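Local coordinates for HcgC (Methanococcus maripaludis S2, PDB 5O4H), which probably serves as the S-adenosylmethionine-dependent methyltransferase in biosynthesis of the FeGP (iron-guanylylpyridinol) cofactor and binds S-adenosyl-L-homocysteine, at residues I110-I115 and I132-K137. Sequence-based numbering, arbitrary orientation.
Sequences IDLTGI and IVEDPK. With SAH (S-adenosyl-L-homocysteine), chain Q.
The carboxylates of E134 and D111 are the flat groups between 110-115 and 132-137. L112 CD2 meets E134 OE1 obliquely from one side of the carboxylate plane, 3.6 Å away, while the amine N of S-adenosyl-L-homocysteine approaches OE1 from the other side (2.9 Å); K29 pairs with OE2. The D111 group has T113 N and a water on the same face, T113 OG1 at the syn lone pair of OD1, and V133 CG1 beside OD2, tilted from the plane. These groups sit near the C-terminal ends of parallel strands 108-111 and 130-134, in a beta-alpha-beta unit of a Rossmann-like sheet, at the edge of the sheet formed by the C-terminal ends of its parallel strands, where such folds bind ligands. Two backbone bonds fix the parallel register: D111 N to I132 O, and E134 N to D111 O, each 2.8 Å, the second with an N-H...O angle of 167°. I110 and I132 run side by side on one sheet face, CD1 to CD1 4.1 Å, while D111 and V133 occupy the other. E134 places CG anti to its backbone N (chi1 -175°) and stays extended, which carries OE1 to the ligand amine; L112 O takes the same amine at 2.8 Å, so both segments grip it. D111 OD1 accepts from T113 N 47° out of the carboxylate plane, closing an Asx turn that shapes the loop after the strand. Replacing D111 by an alanine would probably leave T113 OG1 and N without their shared acceptor and R153 without its salt-bridge mate at OD2. Farther along, I115 CG1 packs on P136 CG at 3.8 Å. A water bridges the two chains beyond their last backbone bond: it donates to D111 OD2 and to E134 O (2.7 Å) and accepts from G114 N at 3.0 Å.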
ATOM      1  N   ILE C 110     -13.679 -32.349 -14.637  1.00 25.83           N
ATOM      2  CA  ILE C 110     -13.037 -31.099 -14.233  1.00 25.09           C
ATOM      3  C   ILE C 110     -14.046 -30.260 -13.482  1.00 27.39           C
ATOM      4  O   ILE C 110     -15.078 -29.898 -14.048  1.00 27.23           O
ATOM      5  CB  ILE C 110     -12.414 -30.319 -15.411  1.00 26.80           C
ATOM      6  CG1 ILE C 110     -11.431 -31.225 -16.168  1.00 29.97           C
ATOM      7  CG2 ILE C 110     -11.714 -29.034 -14.901  1.00 26.30           C
ATOM      8  CD1 ILE C 110     -10.671 -30.561 -17.251  1.00 33.43           C
ATOM      9  N   ASP C 111     -13.770 -29.950 -12.203  1.00 24.45           N
ATOM     10  CA  ASP C 111     -14.672 -29.133 -11.394  1.00 22.00           C
ATOM     11  C   ASP C 111     -14.093 -27.719 -11.271  1.00 25.91           C
ATOM     12  O   ASP C 111     -13.078 -27.547 -10.612  1.00 25.63           O
ATOM     13  CB  ASP C 111     -14.869 -29.728  -9.988  1.00 21.17           C
ATOM     14  CG  ASP C 111     -15.575 -28.736  -9.090  1.00 30.26           C
ATOM     15  OD1 ASP C 111     -16.439 -27.998  -9.604  1.00 28.49           O
ATOM     16  OD2 ASP C 111     -15.178 -28.610  -7.899  1.00 29.44           O
ATOM     17  N   LEU C 112     -14.734 -26.737 -11.885  1.00 21.94           N
ATOM     18  CA  LEU C 112     -14.302 -25.337 -11.843  1.00 23.29           C
ATOM     19  C   LEU C 112     -15.304 -24.464 -11.054  1.00 26.04           C
ATOM     20  O   LEU C 112     -15.246 -23.250 -11.151  1.00 24.83           O
ATOM     21  CB  LEU C 112     -14.233 -24.807 -13.275  1.00 22.68           C
ATOM     22  CG  LEU C 112     -13.401 -25.609 -14.271  1.00 25.24           C
ATOM     23  CD1 LEU C 112     -13.561 -25.048 -15.651  1.00 24.86           C
ATOM     24  CD2 LEU C 112     -11.952 -25.607 -13.873  1.00 26.25           C
ATOM     25  N   THR C 113     -16.200 -25.072 -10.288  1.00 24.26           N
ATOM     26  CA  THR C 113     -17.236 -24.344  -9.570  1.00 23.61           C
ATOM     27  C   THR C 113     -16.775 -23.553  -8.376  1.00 28.40           C
ATOM     28  O   THR C 113     -17.426 -22.568  -8.040  1.00 25.35           O
ATOM     29  CB  THR C 113     -18.367 -25.263  -9.224  1.00 24.00           C
ATOM     30  OG1 THR C 113     -17.931 -26.241  -8.293  1.00 24.75           O
ATOM     31  CG2 THR C 113     -18.960 -25.896 -10.464  1.00 23.06           C
ATOM     32  N   GLY C 114     -15.696 -23.937  -7.741  1.00 24.73           N
ATOM     33  CA  GLY C 114     -15.232 -23.165  -6.607  1.00 24.06           C
ATOM     34  C   GLY C 114     -16.132 -23.171  -5.388  1.00 24.84           C
ATOM     35  O   GLY C 114     -16.847 -24.143  -5.128  1.00 26.32           O
ATOM     36  N   ILE C 115     -16.101 -22.069  -4.654  1.00 22.87           N
ATOM     37  CA  ILE C 115     -16.854 -21.894  -3.402  1.00 21.37           C
ATOM     38  C   ILE C 115     -18.334 -22.093  -3.565  1.00 25.28           C
ATOM     39  O   ILE C 115     -18.948 -21.467  -4.407  1.00 25.59           O
ATOM     40  CB  ILE C 115     -16.545 -20.554  -2.694  1.00 24.41           C
ATOM     41  CG1 ILE C 115     -15.044 -20.416  -2.343  1.00 24.72           C
ATOM     42  CG2 ILE C 115     -17.390 -20.421  -1.411  1.00 26.82           C
ATOM     43  CD1 ILE C 115     -14.594 -18.995  -2.277  1.00 36.75           C
ATOM     44  N   ILE C 132      -9.791 -33.341 -12.011  1.00 26.16           N
ATOM     45  CA  ILE C 132      -9.116 -32.072 -11.744  1.00 24.38           C
ATOM     46  C   ILE C 132     -10.125 -31.210 -11.005  1.00 26.31           C
ATOM     47  O   ILE C 132     -11.244 -31.043 -11.475  1.00 25.06           O
ATOM     48  CB  ILE C 132      -8.606 -31.302 -12.989  1.00 25.85           C
ATOM     49  CG1 ILE C 132      -7.629 -32.152 -13.811  1.00 26.98           C
ATOM     50  CG2 ILE C 132      -7.944 -29.937 -12.584  1.00 24.24           C
ATOM     51  CD1 ILE C 132      -7.311 -31.554 -15.141  1.00 28.46           C
ATOM     52  N   VAL C 133      -9.736 -30.650  -9.861  1.00 23.02           N
ATOM     53  CA  VAL C 133     -10.629 -29.783  -9.095  1.00 20.80           C
ATOM     54  C   VAL C 133      -9.923 -28.440  -8.998  1.00 23.77           C
ATOM     55  O   VAL C 133      -8.769 -28.398  -8.607  1.00 23.37           O
ATOM     56  CB  VAL C 133     -10.950 -30.339  -7.687  1.00 25.22           C
ATOM     57  CG1 VAL C 133     -11.789 -29.344  -6.881  1.00 25.01           C
ATOM     58  CG2 VAL C 133     -11.693 -31.668  -7.787  1.00 25.86           C
ATOM     59  N   GLU C 134     -10.604 -27.351  -9.330  1.00 22.32           N
ATOM     60  CA  GLU C 134      -9.996 -26.034  -9.217  1.00 19.52           C
ATOM     61  C   GLU C 134     -10.085 -25.594  -7.779  1.00 22.18           C
ATOM     62  O   GLU C 134     -11.160 -25.628  -7.170  1.00 20.98           O
ATOM     63  CB  GLU C 134     -10.678 -24.983 -10.106  1.00 20.85           C
ATOM     64  CG  GLU C 134      -9.977 -23.642 -10.078  1.00 24.17           C
ATOM     65  CD  GLU C 134     -10.358 -22.627 -11.133  1.00 38.48           C
ATOM     66  OE1 GLU C 134     -11.435 -22.791 -11.752  1.00 32.25           O
ATOM     67  OE2 GLU C 134      -9.624 -21.617 -11.276  1.00 31.24           O
ATOM     68  N   ASP C 135      -8.953 -25.168  -7.239  1.00 22.70           N
ATOM     69  CA  ASP C 135      -8.861 -24.676  -5.886  1.00 21.05           C
ATOM     70  C   ASP C 135      -9.220 -23.189  -5.960  1.00 25.22           C
ATOM     71  O   ASP C 135      -8.476 -22.430  -6.580  1.00 26.42           O
ATOM     72  CB  ASP C 135      -7.431 -24.878  -5.357  1.00 22.72           C
ATOM     73  CG  ASP C 135      -7.188 -24.347  -3.979  1.00 33.20           C
ATOM     74  OD1 ASP C 135      -8.152 -23.847  -3.358  1.00 29.62           O
ATOM     75  OD2 ASP C 135      -6.046 -24.510  -3.478  1.00 29.81           O
ATOM     76  N   PRO C 136     -10.338 -22.746  -5.349  1.00 21.74           N
ATOM     77  CA  PRO C 136     -10.703 -21.316  -5.421  1.00 21.23           C
ATOM     78  C   PRO C 136      -9.888 -20.418  -4.516  1.00 23.90           C
ATOM     79  O   PRO C 136      -9.970 -19.204  -4.631  1.00 23.95           O
ATOM     80  CB  PRO C 136     -12.164 -21.336  -4.987  1.00 22.80           C
ATOM     81  CG  PRO C 136     -12.230 -22.446  -4.001  1.00 27.90           C
ATOM     82  CD  PRO C 136     -11.338 -23.502  -4.568  1.00 24.15           C
ATOM     83  N   LYS C 137      -9.114 -21.008  -3.608  1.00 22.11           N
ATOM     84  CA  LYS C 137      -8.323 -20.228  -2.675  1.00 20.19           C
ATOM     85  C   LYS C 137      -7.140 -19.580  -3.314  1.00 24.60           C
ATOM     86  O   LYS C 137      -6.443 -20.177  -4.124  1.00 25.00           O
ATOM     87  CB  LYS C 137      -7.820 -21.104  -1.533  1.00 23.78           C
ATOM     88  CG  LYS C 137      -8.917 -21.770  -0.713  1.00 27.76           C
ATOM     89  CD  LYS C 137      -8.371 -22.491   0.527  1.00 25.70           C
ATOM     90  CE  LYS C 137      -7.325 -23.548   0.272  1.00 30.93           C
ATOM     91  NZ  LYS C 137      -7.810 -24.647  -0.589  1.00 37.66           N
TER
HETATM   92  N   SAH Q 301     -13.598 -20.971 -11.191  1.00 25.98           N
HETATM   93  CA  SAH Q 301     -14.291 -20.036 -12.141  1.00 25.94           C
HETATM   94  CB  SAH Q 301     -15.385 -19.276 -11.377  1.00 28.97           C
HETATM   95  CG  SAH Q 301     -16.475 -20.237 -10.938  1.00 28.09           C
HETATM   96  SD  SAH Q 301     -17.995 -19.409 -10.590  1.00 28.52           S
HETATM   97  C   SAH Q 301     -13.329 -19.019 -12.722  1.00 29.59           C
HETATM   98  O   SAH Q 301     -12.197 -18.870 -12.196  1.00 28.36           O
HETATM   99  OXT SAH Q 301     -13.673 -18.340 -13.709  1.00 30.08           O
HETATM  100  C5' SAH Q 301     -19.075 -20.792 -10.349  1.00 27.06           C
HETATM  101  C4' SAH Q 301     -19.562 -21.325 -11.715  1.00 27.63           C
HETATM  102  O4' SAH Q 301     -20.065 -22.651 -11.515  1.00 23.52           O
HETATM  103  C3' SAH Q 301     -20.776 -20.534 -12.206  1.00 26.00           C
HETATM  104  O3' SAH Q 301     -20.878 -20.733 -13.629  1.00 28.45           O
HETATM  105  C2' SAH Q 301     -21.934 -21.246 -11.495  1.00 26.58           C
HETATM  106  O2' SAH Q 301     -23.193 -21.102 -12.149  1.00 26.58           O
HETATM  107  C1' SAH Q 301     -21.496 -22.699 -11.615  1.00 25.87           C
HETATM  108  N9  SAH Q 301     -21.954 -23.589 -10.527  1.00 24.39           N
HETATM  109  C8  SAH Q 301     -22.079 -23.302  -9.209  1.00 27.23           C
HETATM  110  N7  SAH Q 301     -22.488 -24.426  -8.549  1.00 23.85           N
HETATM  111  C5  SAH Q 301     -22.588 -25.422  -9.437  1.00 26.02           C
HETATM  112  C6  SAH Q 301     -22.942 -26.857  -9.393  1.00 24.19           C
HETATM  113  N6  SAH Q 301     -23.285 -27.416  -8.214  1.00 29.89           N
HETATM  114  N1  SAH Q 301     -22.913 -27.562 -10.545  1.00 27.69           N
HETATM  115  C2  SAH Q 301     -22.583 -26.998 -11.733  1.00 28.19           C
HETATM  116  N3  SAH Q 301     -22.250 -25.696 -11.838  1.00 28.60           N
HETATM  117  C4  SAH Q 301     -22.235 -24.875 -10.745  1.00 26.66           C
HETATM  118  O   HOH W   1     -13.775 -26.207  -7.423  1.00 24.79           O